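Local coordinates for protein (lectin) (Hyacinthoides hispanica, PDB 1B2P), which binds mannose as a four-chain bulb lectin of the monocot family and so probably recognises mannose-bearing glycans, at residues I35-T38 and L44-N47; L73-I76 and T82-Q85; V98-P101 and I107-D110. All coordinates share one frame; numbering follows the deposited sequence.

The three interactions sit on three different antiparallel hairpins, one from each sheet of the beta-prism II fold of monocot lectins. Their centres lie about 16 Å (1 to 2), 17 Å (1 to 3) and 18 Å (2 to 3) apart. They meet in the interior: Met36 CE reaches Val75 CG1 at 4.1 Å, Leu44 CD1 reaches Leu99 CD1 at 3.8 Å, and Leu73 CB reaches Ile107 CD1 at 4.0 Å. Interactions 1 and 3 carry the same glutamine–tyrosine pair of the family's mannose-site motif, QxDxNxVxY. In interaction 2, Ile76 stands where that motif has tyrosine, and the contact is made by backbone bonds and apolar packing.

Interaction 1: I35-T38 and L44-N47; sequences IMQT and LYDN
Gln37 and Tyr45 are joined by a short side-chain hydrogen bond, the polar half of this contact between strand 30-36, with the turn after it, and strand 42-46. Tyr45 OH donates a hydrogen bond to Gln37 OE1 at 2.6 Å. The donor lies in the carbonyl plane, with a C=O...donor angle of 151°. The two side chains approach from opposite directions. OE1 lies at the ring edge, in plane, with the amide turned 26° from the ring, and also comes within 3.2 Å of Tyr45 CE2. Gln37 reaches this far because its chain is extended beyond CG (chi2 -173°). Its other amide atom, NE2, is hydrogen-bonded to Asp39 OD1, which fixes which way round the amide sits.

The apolar half is supplied by Ile35. Its CG2 methyl approaches the same ring edge, in plane, 3.5 Å from Tyr45 CE2 and 3.7 Å from Tyr45 CD2. CG1 stands anti to the backbone N, leaving CG2 as the branch that meets the tyrosine. The Tyr45 side chain also touches Arg33 and Pro50.

Gln37, Asp39, Val43 and Tyr45 follow the spacing of the QxDxNxVxY motif that forms mannose sites in this family. With its hydrogen directed at Gln37, the Tyr45 hydroxyl would be left to act as an acceptor, consistent with the sugar-binding role of the equivalent tyrosine in related lectins. The unligated site would probably have its hydroxyl already directed before mannose arrives.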
# COMPACT_ATOMS: atom_id res chain seq x y z
N ILE A 35 -4.24 2.84 -17.93
CA ILE A 35 -5.01 4.03 -17.64
C ILE A 35 -6.09 4.35 -18.73
O ILE A 35 -5.82 4.17 -19.87
CB ILE A 35 -4.05 5.23 -17.51
CG1 ILE A 35 -4.77 6.57 -17.30
CG2 ILE A 35 -3.03 5.27 -18.66
CD1 ILE A 35 -3.80 7.56 -16.69
N MET A 36 -7.24 4.73 -18.17
CA MET A 36 -8.33 5.20 -19.08
C MET A 36 -8.09 6.70 -19.29
O MET A 36 -8.34 7.44 -18.34
CB MET A 36 -9.67 4.88 -18.44
CG MET A 36 -10.92 5.37 -19.24
SD MET A 36 -11.29 4.36 -20.67
CE MET A 36 -10.38 5.26 -21.97
N GLN A 37 -7.52 7.07 -20.43
CA GLN A 37 -7.20 8.49 -20.59
C GLN A 37 -8.43 9.34 -21.01
O GLN A 37 -9.48 8.83 -21.47
CB GLN A 37 -6.17 8.63 -21.75
CG GLN A 37 -4.89 7.86 -21.31
CD GLN A 37 -3.74 8.05 -22.25
OE1 GLN A 37 -2.55 7.77 -21.95
NE2 GLN A 37 -3.95 8.47 -23.53
N THR A 38 -8.16 10.61 -20.74
CA THR A 38 -9.23 11.63 -21.05
C THR A 38 -9.56 11.65 -22.54
O THR A 38 -10.70 11.86 -22.97
CB THR A 38 -8.75 13.07 -20.72
OG1 THR A 38 -8.50 13.12 -19.30
CG2 THR A 38 -9.88 14.09 -20.85
N LEU A 44 -1.62 0.85 -21.75
CA LEU A 44 -0.68 0.28 -20.73
C LEU A 44 0.71 0.95 -20.96
O LEU A 44 1.22 0.90 -22.06
CB LEU A 44 -0.54 -1.19 -20.99
CG LEU A 44 0.48 -1.97 -20.11
CD1 LEU A 44 -0.02 -1.95 -18.66
CD2 LEU A 44 0.53 -3.38 -20.67
N TYR A 45 1.18 1.58 -19.92
CA TYR A 45 2.47 2.26 -19.92
C TYR A 45 3.47 1.44 -19.08
O TYR A 45 3.15 0.84 -18.08
CB TYR A 45 2.40 3.59 -19.26
CG TYR A 45 1.74 4.63 -20.18
CD1 TYR A 45 2.50 5.29 -21.15
CD2 TYR A 45 0.39 4.90 -20.06
CE1 TYR A 45 1.83 6.25 -21.92
CE2 TYR A 45 -0.31 5.84 -20.83
CZ TYR A 45 0.52 6.51 -21.76
OH TYR A 45 -0.09 7.38 -22.61
N ASP A 46 4.71 1.41 -19.59
CA ASP A 46 5.83 0.95 -18.71
C ASP A 46 6.59 2.20 -18.44
O ASP A 46 7.17 2.75 -19.42
CB ASP A 46 6.62 -0.12 -19.47
CG ASP A 46 7.88 -0.64 -18.71
OD1 ASP A 46 8.29 0.07 -17.81
OD2 ASP A 46 8.25 -1.74 -19.13
N ASN A 47 6.61 2.81 -17.29
CA ASN A 47 7.10 4.17 -17.12
C ASN A 47 6.38 5.14 -18.02
O ASN A 47 5.15 5.14 -18.04
CB ASN A 47 8.64 4.14 -17.25
CG ASN A 47 9.29 3.47 -16.04
OD1 ASN A 47 10.43 3.03 -16.23
ND2 ASN A 47 8.67 3.50 -14.89

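Interaction 2: L73-I76 and T82-Q85; sequences LVVI and TVWQ
Val75 stands opposite both Val83 and Trp84 in a classic beta bulge, where strands 73-76 and 82-85 run antiparallel at 159° with their axes 4.7 Å apart at closest approach. The backbone N of Val75 donates to Trp84 O at 3.1 Å, while Val83 N donates to Val75 O at 2.9 Å. Val74–Gln85 and Val75–Trp84 are in step; the extra residue, Val83, shifts the register by one before the non-hydrogen-bonded pair Ile76–Thr82.

Among the side chains, Val75 and Trp84 lie on one face of the sheet, and the indole end reaches Leu73. Trp84 CG lies anti to the backbone N (chi1 -177°), and the six-membered part of the indole comes back against the neighbouring strand: Trp84 CZ3 lies 3.9 Å from Leu73 CD2 and 3.6 Å from Leu73 O. Leu73 and Val75 also pack on Leu42 of strand 42-46, while Trp84 extends to Thr54 and Thr56. The bulge also brings Val83 against Val75, the two side chains meeting at a slant, Val83 CG2 to Val75 CG1 at 3.7 Å. The face bearing Val74 and Ile76 has its own contacts: Val74 CG1 lies 3.9 Å from Gln85 CB, and Ile76 CG1 lies 3.9 Å from Thr82 OG1.

Measured from Gln68, Ile76 falls at the tyrosine position of the mannose-site motif. A phenol is therefore missing here, so this hairpin probably cannot form a canonical sugar site; the two strands are held by main-chain bonds and apolar packing, and Leu73 and Val75 separately join the hairpin to strand 42-46.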
# COMPACT_ATOMS: atom_id res chain seq x y z
N LEU A 73 -13.97 -6.89 -21.88
CA LEU A 73 -13.63 -5.55 -21.44
C LEU A 73 -14.05 -4.55 -22.52
O LEU A 73 -13.87 -4.86 -23.68
CB LEU A 73 -12.09 -5.47 -21.35
CG LEU A 73 -11.48 -4.11 -21.02
CD1 LEU A 73 -11.88 -3.68 -19.61
CD2 LEU A 73 -9.93 -4.22 -21.13
N VAL A 74 -14.72 -3.46 -22.05
CA VAL A 74 -15.23 -2.55 -23.16
C VAL A 74 -14.83 -1.20 -22.70
O VAL A 74 -14.54 -0.76 -21.61
CB VAL A 74 -16.75 -2.53 -23.27
CG1 VAL A 74 -17.21 -3.90 -23.74
CG2 VAL A 74 -17.39 -2.23 -21.91
N VAL A 75 -14.68 -0.24 -23.72
CA VAL A 75 -14.52 1.17 -23.48
C VAL A 75 -15.82 1.89 -24.12
O VAL A 75 -16.11 1.50 -25.22
CB VAL A 75 -13.28 1.68 -24.27
CG1 VAL A 75 -13.14 3.17 -24.15
CG2 VAL A 75 -11.99 0.98 -23.77
N ILE A 76 -16.39 2.62 -23.21
CA ILE A 76 -17.74 3.15 -23.58
C ILE A 76 -17.69 4.64 -23.39
O ILE A 76 -17.12 5.20 -22.47
CB ILE A 76 -18.80 2.61 -22.60
CG1 ILE A 76 -18.88 1.10 -22.64
CG2 ILE A 76 -20.16 3.27 -23.00
CD1 ILE A 76 -19.83 0.53 -21.54
N THR A 82 -20.16 2.11 -27.52
CA THR A 82 -18.98 1.25 -27.22
C THR A 82 -18.00 1.47 -28.37
O THR A 82 -18.26 1.23 -29.55
CB THR A 82 -19.41 -0.22 -27.16
OG1 THR A 82 -20.32 -0.30 -26.04
CG2 THR A 82 -18.23 -1.17 -26.97
N VAL A 83 -16.76 1.85 -28.07
CA VAL A 83 -15.78 2.09 -29.07
C VAL A 83 -14.68 1.05 -29.18
O VAL A 83 -13.96 0.89 -30.14
CB VAL A 83 -15.11 3.45 -28.93
CG1 VAL A 83 -16.11 4.60 -29.13
CG2 VAL A 83 -14.40 3.66 -27.57
N TRP A 84 -14.74 0.04 -28.19
CA TRP A 84 -13.75 -1.00 -28.28
C TRP A 84 -14.22 -2.19 -27.37
O TRP A 84 -14.77 -1.78 -26.38
CB TRP A 84 -12.35 -0.57 -27.79
CG TRP A 84 -11.28 -1.60 -27.94
CD1 TRP A 84 -10.43 -1.82 -29.03
CD2 TRP A 84 -10.87 -2.60 -26.95
NE1 TRP A 84 -9.62 -2.88 -28.75
CE2 TRP A 84 -9.85 -3.38 -27.51
CE3 TRP A 84 -11.31 -2.78 -25.64
CZ2 TRP A 84 -9.23 -4.43 -26.81
CZ3 TRP A 84 -10.69 -3.84 -24.94
CH2 TRP A 84 -9.66 -4.63 -25.51
N GLN A 85 -13.97 -3.38 -27.82
CA GLN A 85 -14.22 -4.50 -26.86
C GLN A 85 -13.20 -5.54 -27.06
O GLN A 85 -12.76 -5.78 -28.22
CB GLN A 85 -15.66 -5.00 -27.10
CG GLN A 85 -15.91 -5.57 -28.48
CD GLN A 85 -17.44 -5.81 -28.57
OE1 GLN A 85 -18.26 -4.89 -28.42
NE2 GLN A 85 -17.78 -7.07 -28.73

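Interaction 3: V98-P101 and I107-D110; sequences VLQP and IYGD
The first and last residues of the QxDxNxVxY mannose-site motif, here Gln100 and Tyr108, face each other across the hairpin of strands 95-99 and 105-114. Tyr108 OH donates to Gln100 OE1 at 2.6 Å. It meets a lone pair of Gln100 OE1, in the carbonyl plane, with a C=O...donor angle of 145°. Amide and phenol are nearly coplanar and meet at the ring edge, where OE1 is also 3.2 Å from Tyr108 CE2. The tyrosine takes chi1 -65°, with CG beside its own backbone N, which lets the ring cross to Gln100.

Val98 adds a looser apolar touch. Its CG2 methyl approaches the ring obliquely, 4.0 Å from Tyr108 CD2.

A second subunit packs here: Gln100 touches Asn12 of that chain and Tyr108 its Val96, while Ile107 and Tyr108 pair with one of its strands, continuing the sheet across the interface. The neighbouring chain thus lies close to the site.

Gln100 NE2 makes a weak hydrogen bond to Asp102 OD1, so both ends of the amide are engaged and its rotation is restrained. The hydroxyl hydrogen of Tyr108 is taken up by Gln100, which would leave the oxygen able to accept a bond, consistent with the role of the equivalent tyrosine in related lectins.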
# COMPACT_ATOMS: atom_id res chain seq x y z
N VAL A 98 -6.51 -8.41 -14.28
CA VAL A 98 -5.42 -8.13 -13.37
C VAL A 98 -4.21 -7.54 -14.14
O VAL A 98 -3.91 -8.15 -15.18
CB VAL A 98 -4.91 -9.50 -12.75
CG1 VAL A 98 -3.83 -9.26 -11.72
CG2 VAL A 98 -6.15 -10.26 -12.15
N LEU A 99 -3.67 -6.48 -13.59
CA LEU A 99 -2.33 -6.00 -14.11
C LEU A 99 -1.34 -6.75 -13.24
O LEU A 99 -1.20 -6.59 -12.05
CB LEU A 99 -2.31 -4.48 -13.80
CG LEU A 99 -0.92 -3.83 -14.11
CD1 LEU A 99 -0.55 -4.07 -15.57
CD2 LEU A 99 -1.01 -2.33 -13.79
N GLN A 100 -0.53 -7.56 -13.99
CA GLN A 100 0.36 -8.56 -13.26
C GLN A 100 1.78 -8.13 -13.21
O GLN A 100 2.25 -7.30 -14.03
CB GLN A 100 0.39 -9.83 -14.13
CG GLN A 100 -1.07 -10.37 -14.26
CD GLN A 100 -1.16 -11.72 -14.85
OE1 GLN A 100 -2.18 -12.42 -14.67
NE2 GLN A 100 -0.23 -12.22 -15.70
N PRO A 101 2.57 -8.67 -12.25
CA PRO A 101 3.96 -8.24 -12.13
C PRO A 101 4.71 -8.60 -13.39
O PRO A 101 5.75 -7.90 -13.56
CB PRO A 101 4.46 -9.21 -11.01
CG PRO A 101 3.20 -9.33 -10.11
CD PRO A 101 2.05 -9.48 -11.09
N ILE A 107 -7.46 -11.24 -18.32
CA ILE A 107 -8.82 -11.38 -17.75
C ILE A 107 -8.96 -12.85 -17.34
O ILE A 107 -8.77 -13.71 -18.21
CB ILE A 107 -9.88 -11.05 -18.82
CG1 ILE A 107 -9.70 -9.57 -19.15
CG2 ILE A 107 -11.31 -11.38 -18.27
CD1 ILE A 107 -10.71 -9.10 -20.33
N TYR A 108 -9.36 -13.18 -16.15
CA TYR A 108 -9.62 -14.54 -15.75
C TYR A 108 -11.11 -14.74 -15.34
O TYR A 108 -11.60 -13.83 -14.71
CB TYR A 108 -8.79 -14.80 -14.42
CG TYR A 108 -7.28 -14.75 -14.56
CD1 TYR A 108 -6.64 -15.94 -14.89
CD2 TYR A 108 -6.56 -13.58 -14.38
CE1 TYR A 108 -5.25 -15.95 -15.03
CE2 TYR A 108 -5.15 -13.56 -14.48
CZ TYR A 108 -4.57 -14.78 -14.84
OH TYR A 108 -3.18 -14.76 -14.94
N GLY A 109 -11.57 -15.95 -15.65
CA GLY A 109 -12.91 -16.27 -14.99
C GLY A 109 -13.39 -17.36 -15.85
O GLY A 109 -12.84 -17.82 -16.87
N ASP A 110 -14.61 -17.87 -15.58
CA ASP A 110 -15.35 -17.36 -14.42
C ASP A 110 -14.90 -17.99 -13.16
O ASP A 110 -13.85 -18.64 -13.09
CB ASP A 110 -16.86 -17.63 -14.70
CG ASP A 110 -17.42 -18.96 -14.51
OD1 ASP A 110 -16.67 -19.93 -14.50
OD2 ASP A 110 -18.69 -19.01 -14.40